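Local coordinates for ankyrin repeat domain protein (Legionella pneumophila subsp. pneumophila, PDB 6MCA), which is a Legionella effector with ankyrin repeats and a cysteine protease-like region that probably acts inside host cells by engaging LARP7 of the 7SK snRNP complex, at residues A[184-188]-A[189-193]; A[218-221]-A[222-225]; A[245-248]-A[249-252]. All blocks are in the same frame, centred on the assembly; numbering follows the deposited sequence.

Interaction 1: residues A[184-188]-A[189-193]; sequences EGFIL and EFTVA
Thr191 and Ile187 are joined twice through one carbonyl at the start of helix 188-202, with Ile187 in the N-cap position. Ile187 O accepts hydrogen bonds from Thr191 OG1 at 2.7 Å and Thr191 N at 2.9 Å, and the two donors come from opposite faces of the carbonyl plane. The hydroxyl sits well above that plane, 37° out of it, whereas the amide is tilted less. With OG1 anti to the carbonyl carbon (chi1 -68°), the threonine hydroxyl is turned back beside its own amide, so both groups can reach the same oxygen. One step on, Val192 N bonds to Leu188 O at 2.9 Å in the regular helical pattern. A water extends the polar group, accepting from Ile187 N at 3.0 Å and donating to Thr191 OG1 at 3.1 Å.

Among apolar contacts, Ile187 CG2 rests on Phe190 CB at 3.7 Å, while the Phe190 ring meets Phe153 edge-to-face. A ring-to-hydroxyl contact is of another kind: Phe186 crosses Thr191 at about a right angle, bringing CE1 within 3.3 Å of Thr191 OG1, which lies oblique to the ring. Phe186 and Thr191 both also touch helix 348-353.

The chemistry implies that Ile187 O is held by two donors, while Thr191 OG1 both donates to it and accepts from the water, which should restrict the hydroxyl's rotation.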
loop_
_atom_site.group_PDB
_atom_site.type_symbol
_atom_site.label_atom_id
_atom_site.label_comp_id
_atom_site.label_asym_id
_atom_site.label_seq_id
_atom_site.Cartn_x
_atom_site.Cartn_y
_atom_site.Cartn_z
ATOM N N GLU A 184 7.544 7.536 4.479
ATOM C CA GLU A 184 6.999 8.373 3.418
ATOM C C GLU A 184 6.947 7.680 2.064
ATOM O O GLU A 184 6.372 8.239 1.125
ATOM C CB GLU A 184 7.821 9.662 3.302
ATOM C CG GLU A 184 8.151 10.295 4.646
ATOM C CD GLU A 184 9.115 11.460 4.527
ATOM O OE1 GLU A 184 8.749 12.478 3.904
ATOM O OE2 GLU A 184 10.242 11.357 5.059
ATOM N N GLY A 185 7.526 6.489 1.936
ATOM C CA GLY A 185 7.500 5.791 0.661
ATOM C C GLY A 185 6.105 5.279 0.351
ATOM O O GLY A 185 5.466 4.627 1.186
ATOM N N PHE A 186 5.625 5.571 -0.854
ATOM C CA PHE A 186 4.294 5.166 -1.285
ATOM C C PHE A 186 4.392 3.950 -2.196
ATOM O O PHE A 186 5.192 3.935 -3.136
ATOM C CB PHE A 186 3.578 6.309 -2.008
ATOM C CG PHE A 186 2.218 5.938 -2.528
ATOM C CD1 PHE A 186 1.120 5.923 -1.684
ATOM C CD2 PHE A 186 2.039 5.599 -3.860
ATOM C CE1 PHE A 186 -0.133 5.579 -2.159
ATOM C CE2 PHE A 186 0.789 5.253 -4.341
ATOM C CZ PHE A 186 -0.299 5.244 -3.488
ATOM N N ILE A 187 3.575 2.937 -1.911
ATOM C CA ILE A 187 3.484 1.728 -2.722
ATOM C C ILE A 187 2.021 1.539 -3.097
ATOM O O ILE A 187 1.166 1.397 -2.214
ATOM C CB ILE A 187 4.024 0.493 -1.984
ATOM C CG1 ILE A 187 5.412 0.781 -1.407
ATOM C CG2 ILE A 187 4.070 -0.706 -2.917
ATOM C CD1 ILE A 187 5.889 -0.249 -0.409
ATOM N N LEU A 188 1.735 1.525 -4.401
ATOM C CA LEU A 188 0.351 1.616 -4.863
ATOM C C LEU A 188 -0.429 0.338 -4.574
ATOM O O LEU A 188 -1.513 0.384 -3.982
ATOM C CB LEU A 188 0.322 1.943 -6.356
ATOM C CG LEU A 188 -1.061 2.152 -6.972
ATOM C CD1 LEU A 188 -1.803 3.270 -6.257
ATOM C CD2 LEU A 188 -0.945 2.448 -8.458
ATOM N N GLU A 189 0.093 -0.812 -5.008
ATOM C CA GLU A 189 -0.615 -2.073 -4.795
ATOM C C GLU A 189 -0.764 -2.374 -3.309
ATOM O O GLU A 189 -1.831 -2.817 -2.855
ATOM C CB GLU A 189 0.122 -3.209 -5.505
ATOM C CG GLU A 189 0.449 -2.916 -6.962
ATOM C CD GLU A 189 0.926 -4.144 -7.714
ATOM O OE1 GLU A 189 0.122 -5.081 -7.898
ATOM O OE2 GLU A 189 2.106 -4.169 -8.124
ATOM N N PHE A 190 0.301 -2.138 -2.538
ATOM C CA PHE A 190 0.216 -2.263 -1.090
ATOM C C PHE A 190 -0.871 -1.360 -0.526
ATOM O O PHE A 190 -1.637 -1.774 0.351
ATOM C CB PHE A 190 1.570 -1.934 -0.458
ATOM C CG PHE A 190 1.533 -1.822 1.042
ATOM C CD1 PHE A 190 1.621 -2.954 1.836
ATOM C CD2 PHE A 190 1.419 -0.585 1.657
ATOM C CE1 PHE A 190 1.592 -2.856 3.214
ATOM C CE2 PHE A 190 1.386 -0.481 3.034
ATOM C CZ PHE A 190 1.474 -1.619 3.814
ATOM N N THR A 191 -0.952 -0.121 -1.020
ATOM C CA THR A 191 -1.950 0.815 -0.512
ATOM C C THR A 191 -3.364 0.334 -0.816
ATOM O O THR A 191 -4.244 0.395 0.049
ATOM C CB THR A 191 -1.716 2.208 -1.102
ATOM O OG1 THR A 191 -0.494 2.747 -0.582
ATOM C CG2 THR A 191 -2.859 3.142 -0.742
ATOM N N VAL A 192 -3.600 -0.153 -2.035
ATOM C CA VAL A 192 -4.926 -0.657 -2.391
ATOM C C VAL A 192 -5.310 -1.822 -1.486
ATOM O O VAL A 192 -6.422 -1.874 -0.937
ATOM C CB VAL A 192 -4.964 -1.059 -3.877
ATOM C CG1 VAL A 192 -6.313 -1.664 -4.231
ATOM C CG2 VAL A 192 -4.667 0.142 -4.760
ATOM N N ALA A 193 -4.384 -2.769 -1.306
ATOM C CA ALA A 193 -4.669 -3.931 -0.469
ATOM C C ALA A 193 -4.957 -3.521 0.974
ATOM O O ALA A 193 -5.924 -4.002 1.584
ATOM C CB ALA A 193 -3.503 -4.917 -0.528
HETATM O O HOH W 1 2.255 2.830 0.774
#

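Interaction 2: residues A[218-221]-A[222-225]; sequences IHNI and MDAF
Met222 lies against Ile218 and His219 one turn back along helix 215-233, in a regular alpha-helix whose four i to i+4 backbone bonds here run from Met222 N to Ile218 O through to Phe225 N to Ile221 O. Met222 CG is anti to its own carbonyl carbon (chi1 -68°), and with an extended chi2 (171°) this puts SD 4.3 Å from Ile218 CG2; the later bend at chi3 turns only CE. SD is also 4.3 Å from His219 CD2 and 5.4 Å from the His219 ring centroid, 68° off the normal, an oblique and distant sulfur-aromatic approach. Leu199, Arg200 and Ile203 also touch this methionine.

Asp223 follows on the exposed side. Its OD1 accepts from a water at 2.8 Å, and the same water donates to Asn220 OD1 at 3.2 Å, bridging two side chains three residues apart; Asn220 ND2 in turn bonds to Gln363.

Ala224 is buried; its methyl touches Met256 and Ile258 of strand 256-263, with CB 3.3 Å from Ile221 O.

Phe225 meets Val192 and Val195 of helix 188-202 and Val355 of helix 355-364, while Ile221 meets Ala359 and Gln363 of helix 355-364. The two lie side by side, pointing the same way: Ile221 CG2 is 3.6 Å from Phe225 CE2 and 3.7 Å from Phe225 CD2.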
loop_
_atom_site.group_PDB
_atom_site.type_symbol
_atom_site.label_atom_id
_atom_site.label_comp_id
_atom_site.label_asym_id
_atom_site.label_seq_id
_atom_site.Cartn_x
_atom_site.Cartn_y
_atom_site.Cartn_z
ATOM N N ILE A 218 -20.241 0.728 1.125
ATOM C CA ILE A 218 -18.843 0.401 1.394
ATOM C C ILE A 218 -18.469 -0.919 0.735
ATOM O O ILE A 218 -17.416 -1.032 0.091
ATOM C CB ILE A 218 -18.586 0.368 2.912
ATOM C CG1 ILE A 218 -18.834 1.748 3.524
ATOM C CG2 ILE A 218 -17.172 -0.110 3.206
ATOM C CD1 ILE A 218 -18.436 1.854 4.981
ATOM N N HIS A 219 -19.338 -1.927 0.860
ATOM C CA HIS A 219 -19.084 -3.216 0.227
ATOM C C HIS A 219 -18.759 -3.039 -1.250
ATOM O O HIS A 219 -17.732 -3.530 -1.737
ATOM C CB HIS A 219 -20.290 -4.139 0.404
ATOM C CG HIS A 219 -20.332 -4.833 1.731
ATOM N ND1 HIS A 219 -21.493 -4.978 2.458
ATOM C CD2 HIS A 219 -19.355 -5.423 2.459
ATOM C CE1 HIS A 219 -21.230 -5.626 3.579
ATOM N NE2 HIS A 219 -19.939 -5.907 3.604
ATOM N N ASN A 220 -19.607 -2.295 -1.966
ATOM C CA ASN A 220 -19.366 -2.059 -3.386
ATOM C C ASN A 220 -17.987 -1.455 -3.604
ATOM O O ASN A 220 -17.224 -1.913 -4.465
ATOM C CB ASN A 220 -20.454 -1.152 -3.959
ATOM C CG ASN A 220 -21.820 -1.806 -3.948
ATOM O OD1 ASN A 220 -21.937 -3.025 -4.076
ATOM N ND2 ASN A 220 -22.862 -0.998 -3.797
ATOM N N ILE A 221 -17.636 -0.450 -2.795
ATOM C CA ILE A 221 -16.316 0.168 -2.903
ATOM C C ILE A 221 -15.235 -0.895 -2.787
ATOM O O ILE A 221 -14.323 -0.977 -3.621
ATOM C CB ILE A 221 -16.149 1.268 -1.839
ATOM C CG1 ILE A 221 -17.156 2.396 -2.078
ATOM C CG2 ILE A 221 -14.730 1.811 -1.847
ATOM C CD1 ILE A 221 -17.123 3.483 -1.024
ATOM N N MET A 222 -15.354 -1.760 -1.773
ATOM C CA MET A 222 -14.384 -2.836 -1.607
ATOM C C MET A 222 -14.288 -3.672 -2.874
ATOM O O MET A 222 -13.188 -3.931 -3.378
ATOM C CB MET A 222 -14.759 -3.698 -0.401
ATOM C CG MET A 222 -14.605 -2.976 0.930
ATOM S SD MET A 222 -15.293 -3.880 2.330
ATOM C CE MET A 222 -14.296 -5.369 2.293
ATOM N N ASP A 223 -15.443 -4.054 -3.435
ATOM C CA ASP A 223 -15.453 -4.772 -4.703
ATOM C C ASP A 223 -14.596 -4.052 -5.733
ATOM O O ASP A 223 -13.675 -4.638 -6.317
ATOM C CB ASP A 223 -16.888 -4.922 -5.212
ATOM C CG ASP A 223 -17.654 -6.010 -4.488
ATOM O OD1 ASP A 223 -18.854 -6.187 -4.787
ATOM O OD2 ASP A 223 -17.059 -6.689 -3.626
ATOM N N ALA A 224 -14.861 -2.756 -5.926
ATOM C CA ALA A 224 -14.098 -1.985 -6.898
ATOM C C ALA A 224 -12.609 -2.061 -6.594
ATOM O O ALA A 224 -11.796 -2.343 -7.485
ATOM C CB ALA A 224 -14.584 -0.536 -6.913
ATOM N N PHE A 225 -12.241 -1.871 -5.322
ATOM C CA PHE A 225 -10.832 -1.948 -4.955
ATOM C C PHE A 225 -10.243 -3.287 -5.366
ATOM O O PHE A 225 -9.153 -3.341 -5.954
ATOM C CB PHE A 225 -10.661 -1.713 -3.455
ATOM C CG PHE A 225 -10.404 -0.279 -3.094
ATOM C CD1 PHE A 225 -9.185 0.315 -3.384
ATOM C CD2 PHE A 225 -11.379 0.479 -2.467
ATOM C CE1 PHE A 225 -8.945 1.636 -3.054
ATOM C CE2 PHE A 225 -11.144 1.800 -2.136
ATOM C CZ PHE A 225 -9.924 2.379 -2.429
HETATM O O HOH W 2 -20.327 -4.446 -6.402
#

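Interaction 3: residues A[245-248]-A[249-252]; sequences FKRI and AALL
Arg247 reaches forward to Ala250 and Leu251, the residues three and four places further along helix 242-251. From CB the chain first leads away from the following turn, and its CB, CG and CD make no close approach to 249-252. Bends at chi2 (-52°) and chi3 (-72°) then turn the chain so that the guanidinium approaches that turn. NE forms a salt bridge with Glu230, which belongs to helix 215-233. CZ lies 4.0 Å from Leu251 CD2. At the tip the two nitrogens diverge: NH1 approaches Ala250 CB at 3.7 Å, obliquely to the guanidinium plane, and NH2 reaches Leu251 CD2 at 3.3 Å. Leu251 CG stands 3.9 Å above one face of the Arg247 guanidinium, offset toward its rim, and the two side chains cross obliquely.

Beneath the arginine the backbone is helical, with Leu251 N bonded to Arg247 O at 2.9 Å. Next along, Leu252 N bonds to Ile248 O at 2.9 Å with a more bent N-H...O angle of 147°. Ile248 and Leu252 face another way, both touching Ile305 and Ile308 of helix 305-312, while Leu251 packs on Asp227 and Leu231 of helix 215-233.

The guanidinium thus has polar and apolar neighbours together: NE pairs with Glu230 OE2, NH2 too is hydrogen-bonded elsewhere in the structure, and Leu251 CG lies over one face, near its rim. This combination would be expected to restrict its rotation.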
loop_
_atom_site.group_PDB
_atom_site.type_symbol
_atom_site.label_atom_id
_atom_site.label_comp_id
_atom_site.label_asym_id
_atom_site.label_seq_id
_atom_site.Cartn_x
_atom_site.Cartn_y
_atom_site.Cartn_z
ATOM N N PHE A 245 -7.331 -8.993 -22.029
ATOM C CA PHE A 245 -8.325 -8.123 -22.645
ATOM C C PHE A 245 -9.741 -8.616 -22.382
ATOM O O PHE A 245 -10.657 -7.802 -22.226
ATOM C CB PHE A 245 -8.052 -8.003 -24.143
ATOM C CG PHE A 245 -6.760 -7.305 -24.463
ATOM C CD1 PHE A 245 -6.426 -6.118 -23.830
ATOM C CD2 PHE A 245 -5.875 -7.838 -25.384
ATOM C CE1 PHE A 245 -5.238 -5.474 -24.114
ATOM C CE2 PHE A 245 -4.683 -7.198 -25.672
ATOM C CZ PHE A 245 -4.365 -6.014 -25.037
ATOM N N LYS A 246 -9.941 -9.935 -22.308
ATOM C CA LYS A 246 -11.246 -10.454 -21.908
ATOM C C LYS A 246 -11.590 -10.030 -20.485
ATOM O O LYS A 246 -12.733 -9.647 -20.198
ATOM C CB LYS A 246 -11.270 -11.978 -22.035
ATOM C CG LYS A 246 -11.206 -12.484 -23.466
ATOM C CD LYS A 246 -11.861 -13.850 -23.603
ATOM C CE LYS A 246 -10.823 -14.959 -23.681
ATOM N NZ LYS A 246 -10.171 -15.209 -22.365
ATOM N N ARG A 247 -10.610 -10.081 -19.582
ATOM C CA ARG A 247 -10.849 -9.641 -18.212
ATOM C C ARG A 247 -11.165 -8.152 -18.158
ATOM O O ARG A 247 -12.056 -7.727 -17.414
ATOM C CB ARG A 247 -9.640 -9.971 -17.338
ATOM C CG ARG A 247 -9.710 -11.353 -16.714
ATOM C CD ARG A 247 -11.030 -11.567 -15.989
ATOM N NE ARG A 247 -11.113 -10.809 -14.744
ATOM C CZ ARG A 247 -12.249 -10.528 -14.113
ATOM N NH1 ARG A 247 -13.408 -10.930 -14.616
ATOM N NH2 ARG A 247 -12.227 -9.838 -12.981
ATOM N N ILE A 248 -10.444 -7.345 -18.939
ATOM C CA ILE A 248 -10.719 -5.911 -18.973
ATOM C C ILE A 248 -12.120 -5.649 -19.519
ATOM O O ILE A 248 -12.832 -4.762 -19.035
ATOM C CB ILE A 248 -9.639 -5.178 -19.790
ATOM C CG1 ILE A 248 -8.272 -5.331 -19.122
ATOM C CG2 ILE A 248 -9.974 -3.703 -19.922
ATOM C CD1 ILE A 248 -7.144 -4.681 -19.891
ATOM N N ALA A 249 -12.542 -6.424 -20.522
ATOM C CA ALA A 249 -13.897 -6.285 -21.045
ATOM C C ALA A 249 -14.932 -6.647 -19.992
ATOM O O ALA A 249 -15.984 -6.001 -19.894
ATOM C CB ALA A 249 -14.070 -7.151 -22.293
ATOM N N ALA A 250 -14.654 -7.683 -19.197
ATOM C CA ALA A 250 -15.562 -8.043 -18.114
ATOM C C ALA A 250 -15.660 -6.926 -17.081
ATOM O O ALA A 250 -16.760 -6.573 -16.638
ATOM C CB ALA A 250 -15.107 -9.346 -17.458
ATOM N N LEU A 251 -14.519 -6.348 -16.694
ATOM C CA LEU A 251 -14.518 -5.309 -15.665
ATOM C C LEU A 251 -15.105 -3.992 -16.161
ATOM O O LEU A 251 -15.604 -3.198 -15.352
ATOM C CB LEU A 251 -13.105 -5.078 -15.140
ATOM C CG LEU A 251 -12.407 -6.343 -14.644
ATOM C CD1 LEU A 251 -10.891 -6.223 -14.714
ATOM C CD2 LEU A 251 -12.875 -6.628 -13.229
ATOM N N LEU A 252 -15.055 -3.733 -17.470
ATOM C CA LEU A 252 -15.718 -2.551 -18.007
ATOM C C LEU A 252 -17.229 -2.606 -17.841
ATOM O O LEU A 252 -17.887 -1.571 -17.986
ATOM C CB LEU A 252 -15.368 -2.370 -19.482
ATOM C CG LEU A 252 -14.124 -1.538 -19.780
ATOM C CD1 LEU A 252 -13.930 -1.404 -21.279
ATOM C CD2 LEU A 252 -14.238 -0.173 -19.124
#

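Overall arrangement
Interaction 1 is a loop-to-helix junction, whereas interactions 2 and 3 lie within helices; helix 215-233 connects all three. Interactions 1 and 2 touch directly, Val192 CG1 lying 3.6 Å from Phe225 CD1, whereas interactions 2 and 3 come no nearer than about 7 Å between nearest atoms and are related through Glu230, Leu231 and Asp227 of that helix. Interaction 1, its centre about 2 Å from the chain's centre, has no exposed residue among those that touch and relies on a doubly used carbonyl and a water. Interactions 2 and 3, about 16 and 24 Å out, combine buried with exposed residues: 218-225 has a water bridge on its exposed side, while Arg247 and Leu251 of 245-252 both face helix 215-233.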